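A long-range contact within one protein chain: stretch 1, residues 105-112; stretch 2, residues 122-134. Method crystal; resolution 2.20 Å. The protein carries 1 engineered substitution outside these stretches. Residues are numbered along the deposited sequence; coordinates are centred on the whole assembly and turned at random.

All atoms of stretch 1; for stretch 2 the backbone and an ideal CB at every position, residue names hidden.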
ATOM      1  N   ARG A 105       1.861 -12.500  -2.634  1.00 20.03           N
ATOM      2  CA  ARG A 105       1.647 -11.451  -3.605  1.00 19.34           C
ATOM      3  C   ARG A 105       2.905 -11.187  -4.393  1.00 21.94           C
ATOM      4  O   ARG A 105       3.955 -10.920  -3.824  1.00 20.66           O
ATOM      5  CB  ARG A 105       1.156 -10.159  -2.892  1.00 15.87           C
ATOM      6  CG  ARG A 105       1.206  -8.892  -3.757  1.00 12.65           C
ATOM      7  CD  ARG A 105       0.804  -7.656  -2.976  1.00 15.87           C
ATOM      8  NE  ARG A 105      -0.653  -7.605  -2.773  1.00 17.36           N
ATOM      9  CZ  ARG A 105      -1.304  -6.557  -2.278  1.00 26.98           C
ATOM     10  NH1 ARG A 105      -0.647  -5.444  -1.959  1.00 19.22           N
ATOM     11  NH2 ARG A 105      -2.618  -6.585  -2.161  1.00 17.06           N
ATOM     12  N   LEU A 106       2.769 -11.185  -5.708  1.00 20.10           N
ATOM     13  CA  LEU A 106       3.847 -10.766  -6.572  1.00 19.44           C
ATOM     14  C   LEU A 106       3.511  -9.309  -6.932  1.00 19.50           C
ATOM     15  O   LEU A 106       2.496  -9.028  -7.566  1.00 17.53           O
ATOM     16  CB  LEU A 106       3.927 -11.672  -7.808  1.00 19.97           C
ATOM     17  CG  LEU A 106       5.199 -11.667  -8.680  1.00 24.54           C
ATOM     18  CD1 LEU A 106       5.094 -10.733  -9.834  1.00 23.99           C
ATOM     19  CD2 LEU A 106       6.489 -11.621  -7.883  1.00 26.89           C
ATOM     20  N   THR A 107       4.319  -8.392  -6.455  1.00 16.62           N
ATOM     21  CA  THR A 107       4.179  -6.963  -6.717  1.00 17.36           C
ATOM     22  C   THR A 107       4.929  -6.607  -7.987  1.00 22.48           C
ATOM     23  O   THR A 107       6.101  -6.948  -8.146  1.00 23.06           O
ATOM     24  CB  THR A 107       4.645  -6.154  -5.473  1.00 23.49           C
ATOM     25  OG1 THR A 107       3.673  -6.344  -4.447  1.00 20.06           O
ATOM     26  CG2 THR A 107       4.815  -4.642  -5.746  1.00 21.04           C
ATOM     27  N   VAL A 108       4.258  -5.923  -8.890  1.00 20.05           N
ATOM     28  CA  VAL A 108       4.891  -5.422 -10.108  1.00 20.63           C
ATOM     29  C   VAL A 108       5.340  -4.030  -9.673  1.00 27.25           C
ATOM     30  O   VAL A 108       4.511  -3.118  -9.590  1.00 30.52           O
ATOM     31  CB  VAL A 108       3.916  -5.403 -11.329  1.00 23.85           C
ATOM     32  CG1 VAL A 108       4.608  -4.851 -12.570  1.00 23.38           C
ATOM     33  CG2 VAL A 108       3.330  -6.795 -11.605  1.00 23.41           C
ATOM     34  N   GLU A 109       6.605  -3.902  -9.254  1.00 23.49           N
ATOM     35  CA  GLU A 109       7.147  -2.633  -8.725  1.00 23.01           C
ATOM     36  C   GLU A 109       7.176  -1.545  -9.776  1.00 28.15           C
ATOM     37  O   GLU A 109       6.829  -0.396  -9.506  1.00 28.30           O
ATOM     38  CB  GLU A 109       8.562  -2.819  -8.163  1.00 23.89           C
ATOM     39  CG  GLU A 109       8.700  -3.925  -7.139  1.00 31.89           C
ATOM     40  CD  GLU A 109       8.571  -3.502  -5.691  1.00 59.16           C
ATOM     41  OE1 GLU A 109       7.720  -2.633  -5.387  1.00 67.82           O
ATOM     42  OE2 GLU A 109       9.289  -4.086  -4.848  1.00 49.06           O
ATOM     43  N   ASP A 110       7.572  -1.915 -10.988  1.00 25.42           N
ATOM     44  CA  ASP A 110       7.719  -0.990 -12.089  1.00 24.65           C
ATOM     45  C   ASP A 110       7.581  -1.765 -13.363  1.00 25.87           C
ATOM     46  O   ASP A 110       8.032  -2.893 -13.424  1.00 25.01           O
ATOM     47  CB  ASP A 110       9.135  -0.362 -12.001  1.00 27.50           C
ATOM     48  CG  ASP A 110       9.322   0.996 -12.671  1.00 44.28           C
ATOM     49  OD1 ASP A 110       8.304   1.642 -13.014  1.00 47.69           O
ATOM     50  OD2 ASP A 110      10.485   1.411 -12.850  1.00 49.89           O
ATOM     51  N   ILE A 111       6.951  -1.176 -14.376  1.00 22.97           N
ATOM     52  CA  ILE A 111       6.843  -1.732 -15.733  1.00 22.57           C
ATOM     53  C   ILE A 111       6.853  -0.545 -16.691  1.00 29.02           C
ATOM     54  O   ILE A 111       6.097   0.404 -16.484  1.00 30.78           O
ATOM     55  CB  ILE A 111       5.676  -2.743 -15.963  1.00 25.19           C
ATOM     56  CG1 ILE A 111       5.689  -3.291 -17.428  1.00 24.80           C
ATOM     57  CG2 ILE A 111       4.295  -2.162 -15.536  1.00 25.78           C
ATOM     58  CD1 ILE A 111       4.723  -4.455 -17.745  1.00 28.35           C
ATOM     59  N   GLU A 112       7.761  -0.549 -17.666  1.00 25.53           N
ATOM     60  CA  GLU A 112       7.873   0.536 -18.635  1.00 26.00           C
ATOM     61  C   GLU A 112       8.266   0.051 -20.004  1.00 27.49           C
ATOM     62  O   GLU A 112       9.095  -0.846 -20.128  1.00 28.61           O
ATOM     63  CB  GLU A 112       8.805   1.651 -18.133  1.00 28.52           C
ATOM     64  CG  GLU A 112       8.040   2.820 -17.525  1.00 41.82           C
ATOM     65  CD  GLU A 112       8.648   3.410 -16.270  1.00 76.44           C
ATOM     66  OE1 GLU A 112       9.844   3.787 -16.298  1.00 74.14           O
ATOM     67  OE2 GLU A 112       7.905   3.549 -15.270  1.00 80.09           O
ATOM     68  N   UNK A 122       4.973  -5.844 -26.151  1.00 22.20           N
ATOM     69  CA  UNK A 122       6.111  -5.861 -25.200  1.00 20.79           C
ATOM     70  C   UNK A 122       5.601  -5.913 -23.753  1.00 24.20           C
ATOM     71  O   UNK A 122       6.078  -6.738 -22.971  1.00 22.91           O
ATOM     72  CB  UNK A 122       6.997  -4.630 -25.398  1.00 20.79           C
ATOM     73  N   UNK A 123       4.687  -4.999 -23.403  1.00 20.80           N
ATOM     74  CA  UNK A 123       4.105  -4.917 -22.066  1.00 20.72           C
ATOM     75  C   UNK A 123       3.438  -6.205 -21.634  1.00 24.53           C
ATOM     76  O   UNK A 123       3.640  -6.661 -20.510  1.00 24.49           O
ATOM     77  CB  UNK A 123       3.088  -3.775 -22.008  1.00 20.72           C
ATOM     78  N   UNK A 124       2.666  -6.819 -22.557  1.00 21.23           N
ATOM     79  CA  UNK A 124       1.934  -8.068 -22.370  1.00 20.46           C
ATOM     80  C   UNK A 124       2.884  -9.234 -22.152  1.00 23.04           C
ATOM     81  O   UNK A 124       2.646 -10.056 -21.255  1.00 23.27           O
ATOM     82  CB  UNK A 124       1.033  -8.345 -23.575  1.00 20.46           C
ATOM     83  N   UNK A 125       3.962  -9.316 -22.973  1.00 18.13           N
ATOM     84  CA  UNK A 125       4.963 -10.365 -22.851  1.00 16.68           C
ATOM     85  C   UNK A 125       5.716 -10.218 -21.520  1.00 19.05           C
ATOM     86  O   UNK A 125       5.888 -11.219 -20.816  1.00 18.46           O
ATOM     87  CB  UNK A 125       5.935 -10.318 -24.031  1.00 16.68           C
ATOM     88  N   UNK A 126       6.108  -8.985 -21.141  1.00 14.94           N
ATOM     89  CA  UNK A 126       6.799  -8.748 -19.850  1.00 15.09           C
ATOM     90  C   UNK A 126       5.922  -9.137 -18.645  1.00 19.36           C
ATOM     91  O   UNK A 126       6.428  -9.718 -17.688  1.00 18.45           O
ATOM     92  CB  UNK A 126       7.202  -7.276 -19.734  1.00 15.09           C
ATOM     93  N   UNK A 127       4.607  -8.823 -18.719  1.00 16.98           N
ATOM     94  CA  UNK A 127       3.618  -9.151 -17.691  1.00 15.89           C
ATOM     95  C   UNK A 127       3.389 -10.671 -17.631  1.00 19.72           C
ATOM     96  O   UNK A 127       3.145 -11.210 -16.551  1.00 18.97           O
ATOM     97  CB  UNK A 127       2.301  -8.424 -17.968  1.00 15.89           C
ATOM     98  N   UNK A 128       3.503 -11.339 -18.783  1.00 16.49           N
ATOM     99  CA  UNK A 128       3.419 -12.798 -18.872  1.00 15.31           C
ATOM    100  C   UNK A 128       4.620 -13.415 -18.167  1.00 17.81           C
ATOM    101  O   UNK A 128       4.474 -14.379 -17.414  1.00 17.14           O
ATOM    102  CB  UNK A 128       3.354 -13.257 -20.330  1.00 15.31           C
ATOM    103  N   UNK A 129       5.816 -12.834 -18.371  1.00 15.73           N
ATOM    104  CA  UNK A 129       7.067 -13.270 -17.725  1.00 16.85           C
ATOM    105  C   UNK A 129       6.971 -13.069 -16.204  1.00 19.29           C
ATOM    106  O   UNK A 129       7.385 -13.946 -15.447  1.00 17.31           O
ATOM    107  CB  UNK A 129       8.263 -12.500 -18.289  1.00 16.85           C
ATOM    108  N   UNK A 130       6.335 -11.938 -15.775  1.00 16.17           N
ATOM    109  CA  UNK A 130       6.044 -11.630 -14.380  1.00 16.13           C
ATOM    110  C   UNK A 130       5.096 -12.707 -13.820  1.00 17.71           C
ATOM    111  O   UNK A 130       5.317 -13.187 -12.713  1.00 16.22           O
ATOM    112  CB  UNK A 130       5.432 -10.234 -14.247  1.00 16.13           C
ATOM    113  N   UNK A 131       4.110 -13.140 -14.622  1.00 15.24           N
ATOM    114  CA  UNK A 131       3.109 -14.153 -14.240  1.00 15.45           C
ATOM    115  C   UNK A 131       3.763 -15.516 -14.035  1.00 20.69           C
ATOM    116  O   UNK A 131       3.473 -16.174 -13.040  1.00 20.86           O
ATOM    117  CB  UNK A 131       2.015 -14.256 -15.305  1.00 15.45           C
ATOM    118  N   UNK A 132       4.676 -15.913 -14.929  1.00 19.10           N
ATOM    119  CA  UNK A 132       5.405 -17.189 -14.804  1.00 18.54           C
ATOM    120  C   UNK A 132       6.217 -17.245 -13.503  1.00 21.50           C
ATOM    121  O   UNK A 132       6.123 -18.226 -12.774  1.00 22.61           O
ATOM    122  CB  UNK A 132       6.334 -17.388 -16.004  1.00 18.54           C
ATOM    123  N   UNK A 133       6.960 -16.173 -13.186  1.00 17.99           N
ATOM    124  CA  UNK A 133       7.729 -16.029 -11.946  1.00 16.89           C
ATOM    125  C   UNK A 133       6.811 -16.122 -10.712  1.00 22.21           C
ATOM    126  O   UNK A 133       7.193 -16.727  -9.707  1.00 23.32           O
ATOM    127  CB  UNK A 133       8.482 -14.697 -11.944  1.00 16.89           C
ATOM    128  N   UNK A 134       5.606 -15.525 -10.792  1.00 18.59           N
ATOM    129  CA  UNK A 134       4.606 -15.560  -9.720  1.00 18.67           C
ATOM    130  C   UNK A 134       4.185 -17.012  -9.445  1.00 24.25           C
ATOM    131  O   UNK A 134       4.152 -17.438  -8.287  1.00 23.48           O
ATOM    132  CB  UNK A 134       3.389 -14.710 -10.090  1.00 18.67           C
TER

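Stretch 1 is a strand. It offers Leu-106, Val-108 and Ile-111 to stretch 2, a helix running roughly antiparallel to it at 153°. All three side chains are apolar, so no charge or polar partner is on offer where the helix packs.

Position 122 has nothing of the strand within 5.5 Å of its ideal CB. Many residues would suit it. It is Val-122, and it makes no contact here.

At 123 CA-to-CB points sideways. The ideal CB lies 4.6 Å from Ile-111 CD1, with room to spare. Phi and psi are ordinary for a helix, so a small residue such as alanine would do as well as glycine. The residue is Gly-123. Its carbonyl O meets Ile-111 CD1 at 3.7 Å, and also accepts the backbone hydrogen bond from N of 127.

Positions 124 and 125 do not reach the strand. They are Arg-124, whose CB points away, and Ala-125.

Position 126 points toward the strand. Its ideal CB is 4.2 Å from Ile-111 CD1, so an aliphatic residue fits. It is Leu-126, and its CB lies 4.3 Å from Ile-111 CD1.

At 127 CA-to-CB points sideways, but Val-108 and Ile-111 are both within range of a long apolar chain. Methionine suits well, though other apolar residues could be accommodated. The residue is Met-127, present as selenomethionine. With chi1 t and chi2 and chi3 p, its end comes nearer the strand. Met-127 SE lies 3.8 Å from Val-108 CG2, and its CE lies 4.0 Å from Ile-111 CD1, so one side chain bridges two strand residues.

Positions 128 and 129 are out of reach. The helical backbone angles at 128 suit many residues; it is Gly-128. Position 129 is Leu-129.

Position 130 points toward the strand, its ideal CB 4.5 Å from Leu-106 CD1 and 4.8 Å from Val-108 CG2. A small apolar residue suits. Ala-130 packs its CB 4.5 Å from Leu-106 CD1, while its O is closer to that CD1, at 3.8 Å.

Position 131 points away and 132 is out of reach; polar residues are acceptable. Thr-131 OG1 donates a 2.8 Å hydrogen bond to Met-127 O. Position 132 is Glu-132.

At 133 CA-to-CB points toward the strand. The ideal CB is 5.5 Å from Leu-106 CD2, so a larger apolar or aromatic side chain could reach it. It is Phe-133. Leu-106 CD2 lies at the ring edge, near its plane, 3.7 Å from Phe-133 CD2.

At 134 the ideal CB is already 3.8 Å from Leu-106 CG, so alanine suffices. It is Ala-134, whose CB makes this contact.

Stretch 2 122-134: VGRALMGLATEFA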
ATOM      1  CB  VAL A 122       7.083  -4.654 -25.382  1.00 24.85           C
ATOM      2  CG1 VAL A 122       8.280  -4.741 -24.436  1.00 24.84           C
ATOM      3  CG2 VAL A 122       7.548  -4.501 -26.809  1.00 24.89           C
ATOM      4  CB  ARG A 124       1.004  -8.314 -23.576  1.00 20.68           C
ATOM      5  CG  ARG A 124       0.238  -9.642 -23.537  1.00 30.28           C
ATOM      6  CD  ARG A 124      -0.865  -9.685 -24.583  1.00 38.05           C
ATOM      7  NE  ARG A 124      -1.627  -8.437 -24.564  1.00 47.93           N
ATOM      8  CZ  ARG A 124      -2.609  -8.144 -23.711  1.00 58.75           C
ATOM      9  NH1 ARG A 124      -3.035  -9.051 -22.829  1.00 45.01           N
ATOM     10  NH2 ARG A 124      -3.184  -6.957 -23.744  1.00 34.12           N
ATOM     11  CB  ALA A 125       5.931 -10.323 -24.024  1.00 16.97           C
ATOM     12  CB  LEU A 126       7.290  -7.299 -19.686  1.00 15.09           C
ATOM     13  CG  LEU A 126       8.432  -6.836 -20.581  1.00 19.54           C
ATOM     14  CD1 LEU A 126       8.529  -5.320 -20.567  1.00 19.49           C
ATOM     15  CD2 LEU A 126       9.763  -7.483 -20.198  1.00 18.26           C
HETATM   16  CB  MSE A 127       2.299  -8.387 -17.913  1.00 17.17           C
HETATM   17  CG  MSE A 127       1.372  -8.438 -16.700  1.00 23.71           C
HETATM   18 SE   MSE A 127       2.188  -7.521 -15.149  0.86 31.58          SE
HETATM   19  CE  MSE A 127       1.694  -5.707 -15.534  1.00 27.60           C
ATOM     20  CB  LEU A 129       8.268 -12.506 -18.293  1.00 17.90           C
ATOM     21  CG  LEU A 129       8.755 -12.916 -19.709  1.00 24.33           C
ATOM     22  CD1 LEU A 129       9.922 -12.026 -20.137  1.00 24.08           C
ATOM     23  CD2 LEU A 129       9.218 -14.392 -19.761  1.00 25.76           C
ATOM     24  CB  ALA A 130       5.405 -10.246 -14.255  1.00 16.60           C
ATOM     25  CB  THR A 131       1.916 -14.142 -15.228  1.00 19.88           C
ATOM     26  OG1 THR A 131       1.321 -12.849 -15.131  1.00 23.64           O
ATOM     27  CG2 THR A 131       0.850 -15.170 -14.891  1.00 18.96           C
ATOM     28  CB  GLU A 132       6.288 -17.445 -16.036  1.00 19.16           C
ATOM     29  CG  GLU A 132       5.510 -17.589 -17.344  1.00 19.31           C
ATOM     30  CD  GLU A 132       6.373 -17.593 -18.594  1.00 27.91           C
ATOM     31  OE1 GLU A 132       7.599 -17.378 -18.478  1.00 22.34           O
ATOM     32  OE2 GLU A 132       5.818 -17.756 -19.702  1.00 31.51           O
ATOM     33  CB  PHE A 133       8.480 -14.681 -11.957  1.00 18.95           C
ATOM     34  CG  PHE A 133       9.402 -14.437 -10.783  1.00 20.37           C
ATOM     35  CD1 PHE A 133      10.639 -15.067 -10.704  1.00 24.08           C
ATOM     36  CD2 PHE A 133       9.021 -13.600  -9.743  1.00 21.86           C
ATOM     37  CE1 PHE A 133      11.498 -14.825  -9.619  1.00 24.80           C
ATOM     38  CE2 PHE A 133       9.877 -13.361  -8.660  1.00 24.28           C
ATOM     39  CZ  PHE A 133      11.111 -13.967  -8.609  1.00 22.43           C
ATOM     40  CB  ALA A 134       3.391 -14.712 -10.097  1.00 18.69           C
TER
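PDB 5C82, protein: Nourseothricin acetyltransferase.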